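Local coordinates for microcin B17-processing protein McbD (Escherichia coli str. K-12 substr. MG1655, PDB 6GRH) that is necessary to process the inactive microcin B17 precursor McbA into the active antibacterial peptide and belongs to the YcaO cyclodehydratase family, at residues I239-G244 with Y296-D301; L203-E208 with T228-K233. The protein carries 1 engineered substitution. All coordinates share one frame; numbering follows the deposited sequence.

Contact 1 of 2, residues I239-G244 with Y296-D301; sequences IKYSTG and YESFTD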
loop_
_atom_site.group_PDB
_atom_site.type_symbol
_atom_site.label_atom_id
_atom_site.label_comp_id
_atom_site.label_asym_id
_atom_site.label_seq_id
_atom_site.Cartn_x
_atom_site.Cartn_y
_atom_site.Cartn_z
ATOM N N ILE E 239 -27.361 -15.611 -31.006
ATOM C CA ILE E 239 -26.840 -16.896 -31.441
ATOM C C ILE E 239 -27.995 -17.865 -31.660
ATOM O O ILE E 239 -28.657 -18.276 -30.707
ATOM C CB ILE E 239 -25.831 -17.489 -30.436
ATOM C CG1 ILE E 239 -24.703 -16.491 -30.135
ATOM C CG2 ILE E 239 -25.283 -18.814 -30.946
ATOM C CD1 ILE E 239 -23.899 -16.006 -31.330
ATOM N N LYS E 240 -28.220 -18.223 -32.920
ATOM C CA LYS E 240 -29.259 -19.158 -33.293
ATOM C C LYS E 240 -28.738 -20.595 -33.320
ATOM O O LYS E 240 -29.533 -21.541 -33.266
ATOM C CB LYS E 240 -29.801 -18.809 -34.682
ATOM C CG LYS E 240 -30.171 -17.341 -34.895
ATOM C CD LYS E 240 -31.205 -16.852 -33.897
ATOM C CE LYS E 240 -31.679 -15.455 -34.262
ATOM N NZ LYS E 240 -32.674 -14.943 -33.294
ATOM N N TYR E 241 -27.418 -20.743 -33.437
ATOM C CA TYR E 241 -26.764 -22.031 -33.610
ATOM C C TYR E 241 -25.353 -21.957 -33.060
ATOM O O TYR E 241 -24.664 -20.955 -33.256
ATOM C CB TYR E 241 -26.726 -22.437 -35.101
ATOM C CG TYR E 241 -25.754 -23.553 -35.455
ATOM C CD1 TYR E 241 -26.050 -24.878 -35.160
ATOM C CD2 TYR E 241 -24.545 -23.279 -36.081
ATOM C CE1 TYR E 241 -25.167 -25.905 -35.473
ATOM C CE2 TYR E 241 -23.649 -24.291 -36.393
ATOM C CZ TYR E 241 -23.961 -25.613 -36.083
ATOM O OH TYR E 241 -23.064 -26.642 -36.394
ATOM N N SER E 242 -24.912 -23.024 -32.393
ATOM C CA SER E 242 -23.496 -23.153 -32.055
ATOM C C SER E 242 -23.135 -24.610 -31.886
ATOM O O SER E 242 -24.006 -25.483 -31.861
ATOM C CB SER E 242 -23.158 -22.348 -30.791
ATOM O OG SER E 242 -21.761 -22.228 -30.664
ATOM N N THR E 243 -21.844 -24.879 -31.789
ATOM C CA THR E 243 -21.381 -26.250 -31.696
ATOM C C THR E 243 -20.081 -26.314 -30.942
ATOM O O THR E 243 -19.362 -25.332 -30.862
ATOM C CB THR E 243 -21.247 -26.918 -33.097
ATOM O OG1 THR E 243 -20.787 -28.272 -32.963
ATOM C CG2 THR E 243 -20.289 -26.180 -33.986
ATOM N N GLY E 244 -19.820 -27.469 -30.357
ATOM C CA GLY E 244 -18.563 -27.756 -29.699
ATOM C C GLY E 244 -18.179 -29.193 -29.962
ATOM O O GLY E 244 -19.040 -30.057 -30.164
ATOM N N TYR E 296 -30.969 -21.216 -37.214
ATOM C CA TYR E 296 -31.591 -22.413 -36.679
ATOM C C TYR E 296 -31.514 -23.605 -37.642
ATOM O O TYR E 296 -31.371 -24.745 -37.197
ATOM C CB TYR E 296 -33.040 -22.113 -36.292
ATOM C CG TYR E 296 -33.706 -23.215 -35.508
ATOM C CD1 TYR E 296 -33.266 -23.542 -34.224
ATOM C CD2 TYR E 296 -34.807 -23.909 -36.030
ATOM C CE1 TYR E 296 -33.873 -24.554 -33.500
ATOM C CE2 TYR E 296 -35.419 -24.917 -35.309
ATOM C CZ TYR E 296 -34.945 -25.229 -34.044
ATOM O OH TYR E 296 -35.538 -26.223 -33.317
ATOM N N GLU E 297 -31.556 -23.331 -38.952
ATOM C CA GLU E 297 -31.520 -24.377 -39.984
ATOM C C GLU E 297 -30.222 -25.191 -39.981
ATOM O O GLU E 297 -30.217 -26.333 -40.454
ATOM C CB GLU E 297 -31.748 -23.829 -41.407
ATOM C CG GLU E 297 -32.960 -22.910 -41.587
ATOM C CD GLU E 297 -32.613 -21.437 -41.353
ATOM O OE1 GLU E 297 -32.761 -20.945 -40.195
ATOM O OE2 GLU E 297 -32.168 -20.776 -42.329
ATOM N N SER E 298 -29.127 -24.609 -39.500
ATOM C CA SER E 298 -27.900 -25.383 -39.292
ATOM C C SER E 298 -28.146 -26.498 -38.254
ATOM O O SER E 298 -27.768 -27.654 -38.487
ATOM C CB SER E 298 -26.743 -24.466 -38.867
ATOM O OG SER E 298 -26.389 -23.587 -39.923
ATOM N N PHE E 299 -28.819 -26.146 -37.148
ATOM C CA PHE E 299 -29.157 -27.086 -36.062
ATOM C C PHE E 299 -30.088 -28.197 -36.539
ATOM O O PHE E 299 -29.801 -29.378 -36.336
ATOM C CB PHE E 299 -29.787 -26.318 -34.884
ATOM C CG PHE E 299 -30.154 -27.174 -33.704
ATOM C CD1 PHE E 299 -29.171 -27.809 -32.951
ATOM C CD2 PHE E 299 -31.486 -27.316 -33.315
ATOM C CE1 PHE E 299 -29.502 -28.579 -31.835
ATOM C CE2 PHE E 299 -31.831 -28.101 -32.209
ATOM C CZ PHE E 299 -30.834 -28.722 -31.463
ATOM N N THR E 300 -31.194 -27.821 -37.172
ATOM C CA THR E 300 -32.160 -28.812 -37.672
ATOM C C THR E 300 -31.576 -29.693 -38.770
ATOM O O THR E 300 -31.757 -30.901 -38.728
ATOM C CB THR E 300 -33.439 -28.165 -38.218
ATOM O OG1 THR E 300 -33.088 -27.164 -39.171
ATOM C CG2 THR E 300 -34.245 -27.538 -37.091
ATOM N N ASP E 301 -30.890 -29.094 -39.742
ATOM C CA ASP E 301 -30.232 -29.868 -40.796
ATOM C C ASP E 301 -29.286 -30.961 -40.253
ATOM O O ASP E 301 -29.279 -32.092 -40.772
ATOM C CB ASP E 301 -29.460 -28.966 -41.749
ATOM C CG ASP E 301 -28.638 -29.755 -42.743
ATOM O OD1 ASP E 301 -29.222 -30.389 -43.655
ATOM O OD2 ASP E 301 -27.405 -29.777 -42.575
#
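The Y241 ring has S298 set squarely over one face: S298 CB stands 3.6 Å from the ring centroid and 10° off the normal, a CH-pi contact centred on the six carbons. That it serves the whole ring and no single bond is clear from its near-even spacing, 3.7 Å to Y241 CG and 4.1 Å to Y241 CZ. The next residue of the helix approaches the same ring obliquely, with F299 N 3.6 Å from Y241 CD1 and F299 CB 4.0 Å from that same carbon. The second flat group, the Y296 ring, meets K240 O at its edge, near the ring plane.

With CG anti to the backbone N (chi1 164°), Y241 reaches from its strand to S298 and F299 on the helix. Its phenol end is tied down by P394 O, and S298 OG bonds to C293 O, so both polar tips are satisfied while S298 keeps its methylene on the ring. At the loop end, K240 CB lies 3.7 Å from Y296 N. The K240 chain bends at chi2 and its end leads away, where NZ bonds to S237 O and N234 O. Just ahead of the helix, N294 OD1 accepts from both K240 N and Y241 N, which fixes the strand start against the segment leading into the helix.

Y241 and F299 also touch L229 on the neighbouring strand, whereas I239 and S242 meet helix 251-275. Such two-sided cover is characteristic of a layered alpha/beta fold, here with helix 296-304 packed against strand 241-248, the sheet's outermost within this chain, in the YcaO region.

Contact 2 of 2, residues L203-E208 with T228-K233; sequences LALRSE and TLYGTK
Helix-on-sheet packing in the YcaO region joins L205 and E208, in the last turns of helix 196-208, to Y230 and T232 at the end of strand 224-231 and just beyond it. The intervening chain runs out along strand 210-215 and back along its antiparallel neighbour 224-231, which returns the chain to the helix terminus.

Y230 is the largest contributor. L205 CD2 lies over one face of its ring, 4.2 Å from the centroid and 23° off the normal, a CH-pi contact displaced toward the CD1 side, where L205 CD2 is 3.9 Å from Y230 CD1. L205 O approaches the ring in its plane, 3.5 Å from Y230 CE1, so one leucine supplies both a methyl over the face and a carbonyl at the edge. Farther out, Y230 OH sits tightly against the E208 methylenes, 3.1 Å from CG and 3.3 Å from CB.

The E208 chain, extended at chi1 (-165°) so that CG lies opposite the backbone N, then bends at chi2, passes its CG by the phenol and sends its carboxylate to other partners. OE2 bonds to S237 OG and to S67 OG of the McbC chain, whose F66 also packs on A204, L205 and E208. This face of the helix is therefore part of a subunit interface.

Within the helix, A204 O accepts from both E208 N and S207 OG. The terminal carbonyl E208 O is gripped by T232, just past the strand end: T232 OG1, which itself accepts from N234 N, donates to E208 O over 2.7 Å, tilted 22° from the carbonyl plane.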
loop_
_atom_site.group_PDB
_atom_site.type_symbol
_atom_site.label_atom_id
_atom_site.label_comp_id
_atom_site.label_asym_id
_atom_site.label_seq_id
_atom_site.Cartn_x
_atom_site.Cartn_y
_atom_site.Cartn_z
ATOM N N LEU E 203 -27.483 -25.842 -18.394
ATOM C CA LEU E 203 -28.774 -25.289 -17.958
ATOM C C LEU E 203 -29.132 -23.997 -18.731
ATOM O O LEU E 203 -30.254 -23.821 -19.183
ATOM C CB LEU E 203 -28.768 -25.019 -16.449
ATOM C CG LEU E 203 -30.144 -24.718 -15.850
ATOM C CD1 LEU E 203 -31.090 -25.884 -16.039
ATOM C CD2 LEU E 203 -30.024 -24.369 -14.371
ATOM N N ALA E 204 -28.160 -23.106 -18.871
ATOM C CA ALA E 204 -28.374 -21.860 -19.601
ATOM C C ALA E 204 -28.779 -22.131 -21.057
ATOM O O ALA E 204 -29.727 -21.519 -21.554
ATOM C CB ALA E 204 -27.132 -20.993 -19.539
ATOM N N LEU E 205 -28.091 -23.074 -21.712
ATOM C CA LEU E 205 -28.412 -23.444 -23.105
ATOM C C LEU E 205 -29.807 -24.041 -23.225
ATOM O O LEU E 205 -30.553 -23.685 -24.138
ATOM C CB LEU E 205 -27.378 -24.407 -23.692
ATOM C CG LEU E 205 -25.944 -23.881 -23.840
ATOM C CD1 LEU E 205 -25.027 -25.002 -24.316
ATOM C CD2 LEU E 205 -25.888 -22.702 -24.799
ATOM N N ARG E 206 -30.142 -24.952 -22.305
ATOM C CA ARG E 206 -31.486 -25.553 -22.211
ATOM C C ARG E 206 -32.587 -24.519 -21.982
ATOM O O ARG E 206 -33.691 -24.680 -22.485
ATOM C CB ARG E 206 -31.548 -26.579 -21.073
ATOM C CG ARG E 206 -30.851 -27.906 -21.346
ATOM C CD ARG E 206 -31.070 -28.896 -20.196
ATOM N NE ARG E 206 -30.055 -29.946 -20.189
ATOM C CZ ARG E 206 -29.207 -30.182 -19.191
ATOM N NH1 ARG E 206 -29.253 -29.454 -18.081
ATOM N NH2 ARG E 206 -28.316 -31.163 -19.307
ATOM N N SER E 207 -32.281 -23.462 -21.227
ATOM C CA SER E 207 -33.243 -22.367 -20.984
ATOM C C SER E 207 -33.390 -21.421 -22.195
ATOM O O SER E 207 -34.468 -20.904 -22.443
ATOM C CB SER E 207 -32.926 -21.602 -19.685
ATOM O OG SER E 207 -31.794 -20.760 -19.803
ATOM N N GLU E 208 -32.317 -21.226 -22.953
ATOM C CA GLU E 208 -32.322 -20.328 -24.113
ATOM C C GLU E 208 -32.869 -21.019 -25.376
ATOM O O GLU E 208 -33.463 -20.363 -26.227
ATOM C CB GLU E 208 -30.910 -19.811 -24.370
ATOM C CG GLU E 208 -30.818 -18.603 -25.312
ATOM C CD GLU E 208 -31.015 -17.239 -24.640
ATOM O OE1 GLU E 208 -31.207 -17.151 -23.393
ATOM O OE2 GLU E 208 -30.931 -16.223 -25.389
ATOM N N THR E 228 -21.348 -31.438 -29.418
ATOM C CA THR E 228 -22.478 -30.773 -28.779
ATOM C C THR E 228 -23.047 -29.798 -29.806
ATOM O O THR E 228 -22.289 -29.108 -30.503
ATOM C CB THR E 228 -22.064 -30.014 -27.497
ATOM O OG1 THR E 228 -20.758 -29.451 -27.672
ATOM C CG2 THR E 228 -22.054 -30.934 -26.280
ATOM N N LEU E 229 -24.372 -29.751 -29.892
ATOM C CA LEU E 229 -25.081 -28.918 -30.857
ATOM C C LEU E 229 -26.128 -28.118 -30.122
ATOM O O LEU E 229 -26.787 -28.635 -29.220
ATOM C CB LEU E 229 -25.754 -29.801 -31.906
ATOM C CG LEU E 229 -24.831 -30.556 -32.853
ATOM C CD1 LEU E 229 -25.663 -31.435 -33.777
ATOM C CD2 LEU E 229 -23.954 -29.607 -33.661
ATOM N N TYR E 230 -26.271 -26.862 -30.516
ATOM C CA TYR E 230 -27.226 -25.942 -29.925
ATOM C C TYR E 230 -27.952 -25.224 -31.039
ATOM O O TYR E 230 -27.335 -24.848 -32.046
ATOM C CB TYR E 230 -26.516 -24.880 -29.076
ATOM C CG TYR E 230 -27.422 -23.741 -28.645
ATOM C CD1 TYR E 230 -28.305 -23.900 -27.579
ATOM C CD2 TYR E 230 -27.407 -22.518 -29.307
ATOM C CE1 TYR E 230 -29.142 -22.876 -27.181
ATOM C CE2 TYR E 230 -28.238 -21.487 -28.910
ATOM C CZ TYR E 230 -29.105 -21.678 -27.843
ATOM O OH TYR E 230 -29.929 -20.667 -27.423
ATOM N N GLY E 231 -29.242 -24.994 -30.817
ATOM C CA GLY E 231 -30.032 -24.121 -31.660
ATOM C C GLY E 231 -31.217 -23.525 -30.926
ATOM O O GLY E 231 -31.758 -24.149 -30.029
ATOM N N THR E 232 -31.613 -22.309 -31.305
ATOM C CA THR E 232 -32.836 -21.701 -30.783
ATOM C C THR E 232 -33.645 -20.962 -31.859
ATOM O O THR E 232 -33.079 -20.406 -32.816
ATOM C CB THR E 232 -32.536 -20.760 -29.606
ATOM O OG1 THR E 232 -33.759 -20.395 -28.960
ATOM C CG2 THR E 232 -31.781 -19.510 -30.048
ATOM N N LYS E 233 -34.969 -20.968 -31.675
ATOM C CA LYS E 233 -35.879 -20.144 -32.478
ATOM C C LYS E 233 -36.104 -18.782 -31.845
ATOM O O LYS E 233 -36.734 -17.937 -32.456
ATOM C CB LYS E 233 -37.247 -20.820 -32.639
ATOM C CG LYS E 233 -37.216 -22.183 -33.304
ATOM C CD LYS E 233 -38.624 -22.757 -33.477
#

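Overall arrangement
The centres of the two contacts lie about 9 Å apart, on the same side of the chain's centre, and both reach one mixed sheet. Contact 2 closes before contact 1 opens, and strands 224-231 and 241-248, consecutive in sequence, are antiparallel neighbours. Backbone pairing joins them directly: G244 O to T228 N at 2.8 Å and K240 O to T232 N at 3.0 Å are probable hydrogen bonds. The strand pair carries helix 296-304 on one face, through Y241 and L229, and helices 196-208 and 251-275 on the other, through Y230 and S242. The contacts therefore lie on opposite faces of the pair, and the helix of contact 2 also meets McbC.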